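Local structure of aldehyde dehydrogenase 12 (Zea mays, 6D97) at residues A[28-32]-A[232-237]; A[152-156]-A[206-210]. The protein probably catalyses the NAD+-dependent oxidation of L-glutamate gamma-semialdehyde to glutamate, the last step of proline catabolism in plants. All coordinates share one frame; numbering follows the deposited sequence.

Interaction 1 (A[28-32]-A[232-237])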
loop_
_atom_site.group_PDB
_atom_site.type_symbol
_atom_site.label_atom_id
_atom_site.label_comp_id
_atom_site.label_asym_id
_atom_site.label_seq_id
_atom_site.Cartn_x
_atom_site.Cartn_y
_atom_site.Cartn_z
ATOM N N SER A 28 -38.727 -12.651 8.362
ATOM C CA SER A 28 -39.721 -11.710 7.850
ATOM C C SER A 28 -39.587 -11.513 6.345
ATOM O O SER A 28 -40.590 -11.488 5.622
ATOM C CB SER A 28 -39.588 -10.374 8.585
ATOM O OG SER A 28 -40.152 -9.312 7.837
ATOM N N PHE A 29 -38.357 -11.381 5.852
ATOM C CA PHE A 29 -38.156 -11.128 4.433
ATOM C C PHE A 29 -38.505 -12.334 3.572
ATOM O O PHE A 29 -38.641 -12.191 2.352
ATOM C CB PHE A 29 -36.708 -10.723 4.177
ATOM C CG PHE A 29 -35.709 -11.772 4.574
ATOM C CD1 PHE A 29 -35.382 -12.797 3.702
ATOM C CD2 PHE A 29 -35.094 -11.734 5.815
ATOM C CE1 PHE A 29 -34.470 -13.765 4.057
ATOM C CE2 PHE A 29 -34.174 -12.701 6.177
ATOM C CZ PHE A 29 -33.862 -13.719 5.295
ATOM N N ALA A 30 -38.637 -13.511 4.176
ATOM C CA ALA A 30 -38.733 -14.738 3.401
ATOM C C ALA A 30 -40.110 -14.895 2.776
ATOM O O ALA A 30 -41.132 -14.541 3.371
ATOM C CB ALA A 30 -38.419 -15.943 4.289
ATOM N N THR A 31 -40.127 -15.418 1.553
ATOM C CA THR A 31 -41.351 -15.851 0.891
ATOM C C THR A 31 -41.401 -17.363 0.728
ATOM O O THR A 31 -42.284 -17.875 0.035
ATOM C CB THR A 31 -41.497 -15.170 -0.473
ATOM O OG1 THR A 31 -40.352 -15.459 -1.286
ATOM C CG2 THR A 31 -41.628 -13.664 -0.306
ATOM N N VAL A 32 -40.479 -18.086 1.359
ATOM C CA VAL A 32 -40.374 -19.531 1.211
ATOM C C VAL A 32 -39.980 -20.142 2.548
ATOM O O VAL A 32 -39.257 -19.534 3.339
ATOM C CB VAL A 32 -39.362 -19.916 0.107
ATOM C CG1 VAL A 32 -37.944 -19.513 0.504
ATOM C CG2 VAL A 32 -39.425 -21.401 -0.203
ATOM N N GLU A 232 -32.541 -14.981 -4.410
ATOM C CA GLU A 232 -33.799 -14.246 -4.405
ATOM C C GLU A 232 -34.197 -13.877 -2.982
ATOM O O GLU A 232 -34.565 -12.730 -2.704
ATOM C CB GLU A 232 -34.891 -15.074 -5.083
ATOM C CG GLU A 232 -36.025 -14.237 -5.648
ATOM C CD GLU A 232 -37.378 -14.616 -5.088
ATOM O OE1 GLU A 232 -38.304 -14.857 -5.888
ATOM O OE2 GLU A 232 -37.515 -14.673 -3.849
ATOM N N GLN A 233 -34.105 -14.840 -2.062
ATOM C CA GLN A 233 -34.354 -14.554 -0.652
ATOM C C GLN A 233 -33.316 -13.591 -0.093
ATOM O O GLN A 233 -33.645 -12.707 0.704
ATOM C CB GLN A 233 -34.367 -15.856 0.150
ATOM C CG GLN A 233 -35.404 -16.855 -0.329
ATOM C CD GLN A 233 -36.813 -16.305 -0.256
ATOM O OE1 GLN A 233 -37.298 -15.947 0.817
ATOM N NE2 GLN A 233 -37.476 -16.225 -1.400
ATOM N N MET A 234 -32.054 -13.743 -0.504
ATOM C CA MET A 234 -31.011 -12.844 -0.016
ATOM C C MET A 234 -31.260 -11.412 -0.476
ATOM O O MET A 234 -31.016 -10.459 0.274
ATOM C CB MET A 234 -29.640 -13.334 -0.479
ATOM C CG MET A 234 -28.488 -12.528 0.084
ATOM S SD MET A 234 -28.385 -12.666 1.876
ATOM C CE MET A 234 -27.531 -11.142 2.255
ATOM N N ILE A 235 -31.762 -11.240 -1.701
ATOM C CA ILE A 235 -32.036 -9.900 -2.212
ATOM C C ILE A 235 -33.178 -9.251 -1.440
ATOM O O ILE A 235 -33.158 -8.043 -1.175
ATOM C CB ILE A 235 -32.325 -9.954 -3.721
ATOM C CG1 ILE A 235 -31.050 -10.309 -4.482
ATOM C CG2 ILE A 235 -32.855 -8.622 -4.208
ATOM C CD1 ILE A 235 -31.288 -10.663 -5.935
ATOM N N ARG A 236 -34.188 -10.040 -1.062
ATOM C CA ARG A 236 -35.269 -9.513 -0.235
ATOM C C ARG A 236 -34.743 -9.032 1.108
ATOM O O ARG A 236 -35.142 -7.968 1.597
ATOM C CB ARG A 236 -36.349 -10.576 -0.044
ATOM C CG ARG A 236 -36.975 -11.008 -1.349
ATOM C CD ARG A 236 -38.089 -12.025 -1.169
ATOM N NE ARG A 236 -38.684 -12.369 -2.459
ATOM C CZ ARG A 236 -39.694 -11.711 -3.018
ATOM N NH1 ARG A 236 -40.237 -10.673 -2.394
ATOM N NH2 ARG A 236 -40.163 -12.089 -4.203
ATOM N N LEU A 237 -33.836 -9.801 1.714
ATOM C CA LEU A 237 -33.171 -9.356 2.934
ATOM C C LEU A 237 -32.402 -8.064 2.689
ATOM O O LEU A 237 -32.487 -7.117 3.481
ATOM C CB LEU A 237 -32.241 -10.461 3.446
ATOM C CG LEU A 237 -31.383 -10.322 4.715
ATOM C CD1 LEU A 237 -30.876 -11.708 5.113
ATOM C CD2 LEU A 237 -30.199 -9.346 4.575
#
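Gln233 and Thr31 pair through two hydrogen bonds that fix the N-terminal loop 28-32 to helix 229-240, a helix of the Rossmann-type NAD-binding domain of this aldehyde dehydrogenase. The Gln233 side chain crosses those of Thr31 and Val32 at a slant. Its CB comes nearest to Phe29 CE1, a loose contact at 4.4 Å. CG leaves CB anti to the carbonyl carbon and the chain bends back at chi2 (-60°), which brings the amide round to face the loop. CG rests on Val32 CG1, and the same methyl lies 3.5 Å from Gln233 CD. OE1 then takes the backbone N of Thr31 at 3.0 Å, in the carbonyl plane and on a lone pair; the CA of Ala30 is close beside it. At the other branch, Gln233 NE2 gives an almost straight hydrogen bond (169°) to Thr31 OG1, again 3.0 Å long and nearly in the amide plane. With both amide atoms engaged by one threonine, the rotation of the amide is set. Cut back to an alanine, this position would probably leave the Thr31 N-H and OG1 without their amide partners and open a gap beside Val32 CG1. Phe29 makes the apolar half of the contact. Leu237 CB sits over the centre of one ring face in a CH-pi contact, 3.7 Å from the centroid, and Leu237 CD1 reaches Phe29 CZ at 3.6 Å. Met120 of helix 105-121 also packs on Phe29. One turn along from Glu232, Arg236 gives NE to Glu232 OE2 at 2.9 Å in a salt bridge within the helix, while Glu232 OE1 accepts the backbone N of Gln46. Trp53 makes a cation-pi contact with this arginine. Thr31 CG2 lies 3.7 Å above the guanidinium plane of Arg236, displaced toward the rim.

Interaction 2 (A[152-156]-A[206-210])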
loop_
_atom_site.group_PDB
_atom_site.type_symbol
_atom_site.label_atom_id
_atom_site.label_comp_id
_atom_site.label_asym_id
_atom_site.label_seq_id
_atom_site.Cartn_x
_atom_site.Cartn_y
_atom_site.Cartn_z
ATOM N N SER A 152 -20.423 -15.743 3.970
ATOM C CA SER A 152 -21.186 -14.578 3.534
ATOM C C SER A 152 -21.342 -13.570 4.664
ATOM O O SER A 152 -21.170 -12.363 4.461
ATOM C CB SER A 152 -22.556 -15.018 3.015
ATOM O OG SER A 152 -22.426 -16.059 2.065
ATOM N N GLN A 153 -21.650 -14.053 5.870
ATOM C CA GLN A 153 -21.867 -13.158 7.003
ATOM C C GLN A 153 -20.584 -12.419 7.365
ATOM O O GLN A 153 -20.598 -11.205 7.604
ATOM C CB GLN A 153 -22.402 -13.957 8.195
ATOM C CG GLN A 153 -23.023 -13.126 9.303
ATOM C CD GLN A 153 -21.999 -12.562 10.259
ATOM O OE1 GLN A 153 -20.886 -13.079 10.375
ATOM N NE2 GLN A 153 -22.368 -11.489 10.950
ATOM N N LYS A 154 -19.459 -13.141 7.393
ATOM C CA LYS A 154 -18.176 -12.527 7.724
ATOM C C LYS A 154 -17.757 -11.509 6.671
ATOM O O LYS A 154 -17.235 -10.440 7.009
ATOM C CB LYS A 154 -17.105 -13.607 7.884
ATOM C CG LYS A 154 -17.033 -14.206 9.283
ATOM C CD LYS A 154 -16.390 -13.225 10.255
ATOM C CE LYS A 154 -16.498 -13.699 11.693
ATOM N NZ LYS A 154 -17.896 -13.643 12.199
ATOM N N PHE A 155 -17.974 -11.827 5.390
ATOM C CA PHE A 155 -17.649 -10.894 4.315
ATOM C C PHE A 155 -18.371 -9.566 4.506
ATOM O O PHE A 155 -17.765 -8.494 4.392
ATOM C CB PHE A 155 -18.001 -11.529 2.964
ATOM C CG PHE A 155 -18.051 -10.556 1.818
ATOM C CD1 PHE A 155 -16.921 -10.296 1.058
ATOM C CD2 PHE A 155 -19.239 -9.922 1.482
ATOM C CE1 PHE A 155 -16.973 -9.411 -0.005
ATOM C CE2 PHE A 155 -19.299 -9.035 0.428
ATOM C CZ PHE A 155 -18.167 -8.780 -0.320
ATOM N N LEU A 156 -19.670 -9.620 4.807
ATOM C CA LEU A 156 -20.428 -8.397 5.053
ATOM C C LEU A 156 -19.889 -7.648 6.265
ATOM O O LEU A 156 -19.892 -6.412 6.290
ATOM C CB LEU A 156 -21.909 -8.731 5.238
ATOM C CG LEU A 156 -22.644 -9.270 4.008
ATOM C CD1 LEU A 156 -24.052 -9.728 4.373
ATOM C CD2 LEU A 156 -22.677 -8.222 2.902
ATOM N N LEU A 206 -23.514 -13.458 -3.869
ATOM C CA LEU A 206 -23.602 -12.351 -2.916
ATOM C C LEU A 206 -22.308 -11.549 -2.873
ATOM O O LEU A 206 -22.336 -10.312 -2.873
ATOM C CB LEU A 206 -23.947 -12.868 -1.519
ATOM C CG LEU A 206 -23.850 -11.833 -0.391
ATOM C CD1 LEU A 206 -24.904 -10.751 -0.563
ATOM C CD2 LEU A 206 -23.962 -12.481 0.981
ATOM N N LEU A 207 -21.163 -12.237 -2.841
ATOM C CA LEU A 207 -19.887 -11.544 -2.686
ATOM C C LEU A 207 -19.530 -10.743 -3.933
ATOM O O LEU A 207 -18.964 -9.647 -3.829
ATOM C CB LEU A 207 -18.783 -12.546 -2.353
ATOM C CG LEU A 207 -18.501 -12.808 -0.870
ATOM C CD1 LEU A 207 -19.751 -13.244 -0.125
ATOM C CD2 LEU A 207 -17.391 -13.837 -0.702
ATOM N N GLN A 208 -19.849 -11.265 -5.120
ATOM C CA GLN A 208 -19.605 -10.500 -6.338
ATOM C C GLN A 208 -20.638 -9.392 -6.506
ATOM O O GLN A 208 -20.316 -8.308 -7.008
ATOM C CB GLN A 208 -19.596 -11.424 -7.560
ATOM C CG GLN A 208 -18.554 -12.537 -7.511
ATOM C CD GLN A 208 -17.136 -12.050 -7.769
ATOM O OE1 GLN A 208 -16.879 -10.846 -7.840
ATOM N NE2 GLN A 208 -16.206 -12.990 -7.917
ATOM N N LEU A 209 -21.885 -9.647 -6.095
ATOM C CA LEU A 209 -22.920 -8.617 -6.164
ATOM C C LEU A 209 -22.544 -7.407 -5.321
ATOM O O LEU A 209 -22.599 -6.265 -5.796
ATOM C CB LEU A 209 -24.265 -9.181 -5.707
ATOM C CG LEU A 209 -25.381 -8.156 -5.505
ATOM C CD1 LEU A 209 -25.792 -7.577 -6.849
ATOM C CD2 LEU A 209 -26.567 -8.788 -4.798
ATOM N N MET A 210 -22.152 -7.638 -4.062
ATOM C CA MET A 210 -21.785 -6.524 -3.193
ATOM C C MET A 210 -20.522 -5.835 -3.688
ATOM O O MET A 210 -20.433 -4.603 -3.650
ATOM C CB MET A 210 -21.610 -6.998 -1.750
ATOM C CG MET A 210 -22.855 -7.655 -1.169
ATOM S SD MET A 210 -24.338 -6.628 -1.307
ATOM C CE MET A 210 -23.852 -5.181 -0.366
#
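Leu207 sets its branch point, CG, over one face of the Phe155 ring in a CH-pi contact. This CG stands over the ring centre, 3.5 Å from the centroid and 14° off the normal, while Leu207 CD1 lies by the CG-CD2 side of the ring, 3.7 Å from Phe155 CD2. The two side chains run past each other in opposite directions. Phe155 CG is anti to the backbone N (chi1 165°), a setting that carries the ring toward the 206-210 helix.

The ring meets its other partner at the edge: Met210 CB lies near the ring plane, 3.8 Å from Phe155 CE2. Phe155 thus has an aliphatic group over one face and another at its rim, and Phe159, further along its own chain, meets it with the ring planes inclined.

These residues belong to helices 142-157 and 203-214, whose short segments run nearly parallel, 20° apart with axes 10.7 Å from each other. Helix 203-214 follows strand 191-196 of the parallel Rossmann-type sheet, and helix 142-157 packs along it.

The remaining contacts are aliphatic. Leu206 CD2 touches Ser152 CB at 3.5 Å, a close fit consistent with the small side chain of the serine, whose OG is hydrogen-bonded to Glu148 O one turn back in its own helix. Leu156 adds a looser pair of contacts: its CD2 approaches Met210 CG at 4.1 Å, the two side chains crossing at about a right angle, and its CD1 comes to 4.4 Å from Leu206 CD2.

In the fold
From the N terminus, the chain passes first through loop 28-32, which precedes strand 43-49; the loop closed by interaction 1 runs from here to helix 229-240, some 200 residues later. Within it, helix 142-157 is followed about 50 residues on by helix 203-214, which packs back on it in interaction 2, so the second contact is nested in the first. Interaction 1 ties the N-terminal segment to the helical layer of the Rossmann-type domain; interaction 2 joins two helices nearer the centre of the chain. The contact centres are 16 Å apart, and they meet directly where Met234 CE packs on Leu206 CD1 at 3.9 Å, linking helices 229-240 and 203-214.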